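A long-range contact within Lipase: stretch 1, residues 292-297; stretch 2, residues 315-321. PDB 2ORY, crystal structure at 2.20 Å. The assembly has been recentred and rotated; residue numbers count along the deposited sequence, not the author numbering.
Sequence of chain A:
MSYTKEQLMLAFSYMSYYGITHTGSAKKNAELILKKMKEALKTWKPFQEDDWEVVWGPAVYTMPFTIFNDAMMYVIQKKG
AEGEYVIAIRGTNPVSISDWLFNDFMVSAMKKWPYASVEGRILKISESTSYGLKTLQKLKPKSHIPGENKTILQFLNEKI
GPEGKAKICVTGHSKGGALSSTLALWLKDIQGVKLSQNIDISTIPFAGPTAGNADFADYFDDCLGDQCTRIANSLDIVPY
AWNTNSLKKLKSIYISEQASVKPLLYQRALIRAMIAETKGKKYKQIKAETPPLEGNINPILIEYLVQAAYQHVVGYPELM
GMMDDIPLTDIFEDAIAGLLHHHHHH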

# COMPACT_ATOMS: atom_id res chain seq x y z
N PRO A 292 -14.66 -3.74 7.36
CA PRO A 292 -13.45 -3.13 7.92
C PRO A 292 -13.27 -3.53 9.37
O PRO A 292 -14.15 -4.14 9.98
N LEU A 293 -12.12 -3.17 9.91
CA LEU A 293 -11.81 -3.41 11.31
C LEU A 293 -12.48 -2.20 11.94
O LEU A 293 -12.21 -1.07 11.53
N GLU A 294 -13.38 -2.42 12.90
CA GLU A 294 -14.08 -1.31 13.56
C GLU A 294 -13.07 -0.58 14.43
O GLU A 294 -12.59 -1.13 15.42
N GLY A 295 -12.76 0.66 14.05
CA GLY A 295 -11.81 1.45 14.81
C GLY A 295 -12.42 2.23 15.95
O GLY A 295 -13.64 2.34 16.04
N ASN A 296 -11.58 2.79 16.81
CA ASN A 296 -12.03 3.55 17.96
C ASN A 296 -11.36 4.91 18.04
O ASN A 296 -10.13 4.99 18.10
N ILE A 297 -12.17 5.95 18.08
CA ILE A 297 -11.66 7.32 18.15
C ILE A 297 -10.80 7.55 19.38
O ILE A 297 -11.26 7.34 20.50
N GLY A 315 -3.48 2.83 13.89
CA GLY A 315 -4.69 2.01 13.87
C GLY A 315 -4.56 0.55 13.52
O GLY A 315 -5.06 -0.32 14.25
N TYR A 316 -3.88 0.26 12.41
CA TYR A 316 -3.73 -1.12 11.97
C TYR A 316 -3.02 -2.05 12.94
O TYR A 316 -3.57 -3.08 13.32
N PRO A 317 -1.79 -1.71 13.36
CA PRO A 317 -1.11 -2.61 14.31
C PRO A 317 -1.87 -2.71 15.63
O PRO A 317 -1.76 -3.70 16.35
N GLU A 318 -2.66 -1.69 15.93
CA GLU A 318 -3.41 -1.70 17.17
C GLU A 318 -4.64 -2.59 17.10
O GLU A 318 -4.86 -3.43 17.98
N LEU A 319 -5.44 -2.43 16.05
CA LEU A 319 -6.64 -3.23 15.89
C LEU A 319 -6.35 -4.69 15.52
O LEU A 319 -7.23 -5.54 15.53
N MET A 320 -5.09 -4.97 15.20
CA MET A 320 -4.70 -6.32 14.80
C MET A 320 -3.79 -6.97 15.82
O MET A 320 -3.10 -7.95 15.52
N GLY A 321 -3.79 -6.43 17.04
CA GLY A 321 -2.97 -6.97 18.11
C GLY A 321 -1.49 -7.08 17.79
O GLY A 321 -0.84 -8.06 18.15

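The contact between the two stretches is small and almost wholly apolar. It buries 244 Å², both sides summed. Two leucines, Leu293 and Leu319, account for most of that area, and their CA atoms are also the nearest pair across the stretches, 6.9 Å apart. No hydrogen bond crosses between the stretches, so the packing rests on van der Waals contact.

Leu319 loses the most surface, 89 Å². It is the last residue of the helical segment, and Leu319 N donates a hydrogen bond to Gly315 O at 2.8 Å. Its CA-to-CB bond points toward the first stretch. Chi1 is m (-62°) and chi2 is t (174°), a common pairing for leucine. Both methyls lie against Glu294 and Gly295; CD1 is the nearer to Leu293 and CD2 the nearer to Asn296. Leu319 CD1 lies 3.8 Å from Leu293 CB and also 3.8 Å from Gly295 CA. Leu319 CD2 lies 3.7 Å from Glu294 O and 4.2 Å from Asn296 ND2. One side chain therefore touches four consecutive residues. The approach to Glu294 O is a methyl against a carbonyl oxygen, a packing contact with no polar bond in it.

Leu293 is the counterpart, with 83 Å² covered. Its CA-to-CB bond also points toward the other stretch. The rotamer is again m, t, with chi1 at -47° and chi2 at 171°. Leu293 CB packs on Leu319 CD1, and Leu293 CD1 lies near Leu319 as well as Met320 and Tyr316. Leu293 CD1 is 3.8 Å from Met320 CE and 4.5 Å from Tyr316 CD2. The side chain thus touches Tyr316, Leu319 and Met320, which a helical turn brings near one another. The approach to the tyrosine ring is oblique.

Met320 adds 20 Å². It is the first residue after the helix to leave helical phi/psi, although Met320 N keeps a weak hydrogen bond to Tyr316 O at 3.1 Å. Its CB points sideways, but the end of the side chain comes nearer. Chi1 is m (-74°), chi2 is t (-176°), and chi3 lies between wells at -108°. This conformation places the CE methyl beside Leu293.

Tyr316 gives a smaller surface, 13 Å². Chi1 is m (-64°) and chi2 is 78°. The ring meets Leu293 with carbon, and its OH is hydrogen-bonded elsewhere in the structure.

On the first stretch, Gly295 presents only backbone to Leu319. An ideal CB at Gly295 would point sideways and lie 3.9 Å from Leu319 CD1. Asn296 has chi1 m (-60°) and chi2 at -68°. Its CB points sideways, yet the amide end approaches Leu319 without a polar partner in the second stretch. Glu294 points its CB away, and its nearest side-chain approach is Glu294 CB to Leu319 CD2, 6.6 Å, so its contribution comes through the backbone. Glu318 has no contact here. Its OE2 is hydrogen-bonded elsewhere in the structure. No water or bound group is recorded in this contact.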

# COMPACT_ATOMS: atom_id res chain seq x y z
CB PRO A 292 -13.75 -1.65 7.82
CG PRO A 292 -15.20 -1.63 8.22
CD PRO A 292 -15.77 -2.77 7.38
CB LEU A 293 -10.30 -3.33 11.55
CG LEU A 293 -9.39 -4.09 10.58
CD1 LEU A 293 -7.94 -3.72 10.84
CD2 LEU A 293 -9.60 -5.58 10.73
CB GLU A 294 -15.23 -1.81 14.44
CG GLU A 294 -16.24 -2.75 13.76
CD GLU A 294 -17.54 -2.96 14.56
OE1 GLU A 294 -18.26 -3.96 14.28
OE2 GLU A 294 -17.86 -2.12 15.45
CB ASN A 296 -11.74 2.78 19.23
CG ASN A 296 -12.44 1.46 19.26
OD1 ASN A 296 -13.67 1.41 19.35
ND2 ASN A 296 -11.67 0.39 19.15
CB ILE A 297 -12.84 8.34 18.14
CG1 ILE A 297 -13.56 8.29 16.79
CG2 ILE A 297 -12.32 9.73 18.35
CD1 ILE A 297 -14.75 9.24 16.67
CB TYR A 316 -3.08 -1.14 10.57
CG TYR A 316 -3.99 -0.47 9.55
CD1 TYR A 316 -4.09 0.92 9.48
CD2 TYR A 316 -4.88 -1.22 8.78
CE1 TYR A 316 -5.05 1.55 8.66
CE2 TYR A 316 -5.85 -0.60 7.96
CZ TYR A 316 -5.93 0.79 7.91
OH TYR A 316 -6.90 1.40 7.14
CB PRO A 317 0.27 -1.96 14.48
CG PRO A 317 0.03 -0.52 14.16
CD PRO A 317 -0.93 -0.57 13.01
CB GLU A 318 -3.81 -0.27 17.54
CG GLU A 318 -4.74 -0.18 18.73
CD GLU A 318 -4.61 1.14 19.47
OE1 GLU A 318 -3.73 1.23 20.35
OE2 GLU A 318 -5.37 2.08 19.16
CB LEU A 319 -7.52 -2.61 14.80
CG LEU A 319 -8.03 -1.18 15.07
CD1 LEU A 319 -8.76 -0.66 13.84
CD2 LEU A 319 -8.97 -1.18 16.29
CB MET A 320 -4.01 -6.28 13.42
CG MET A 320 -4.96 -6.05 12.24
SD MET A 320 -4.16 -6.11 10.58
CE MET A 320 -4.23 -4.41 10.18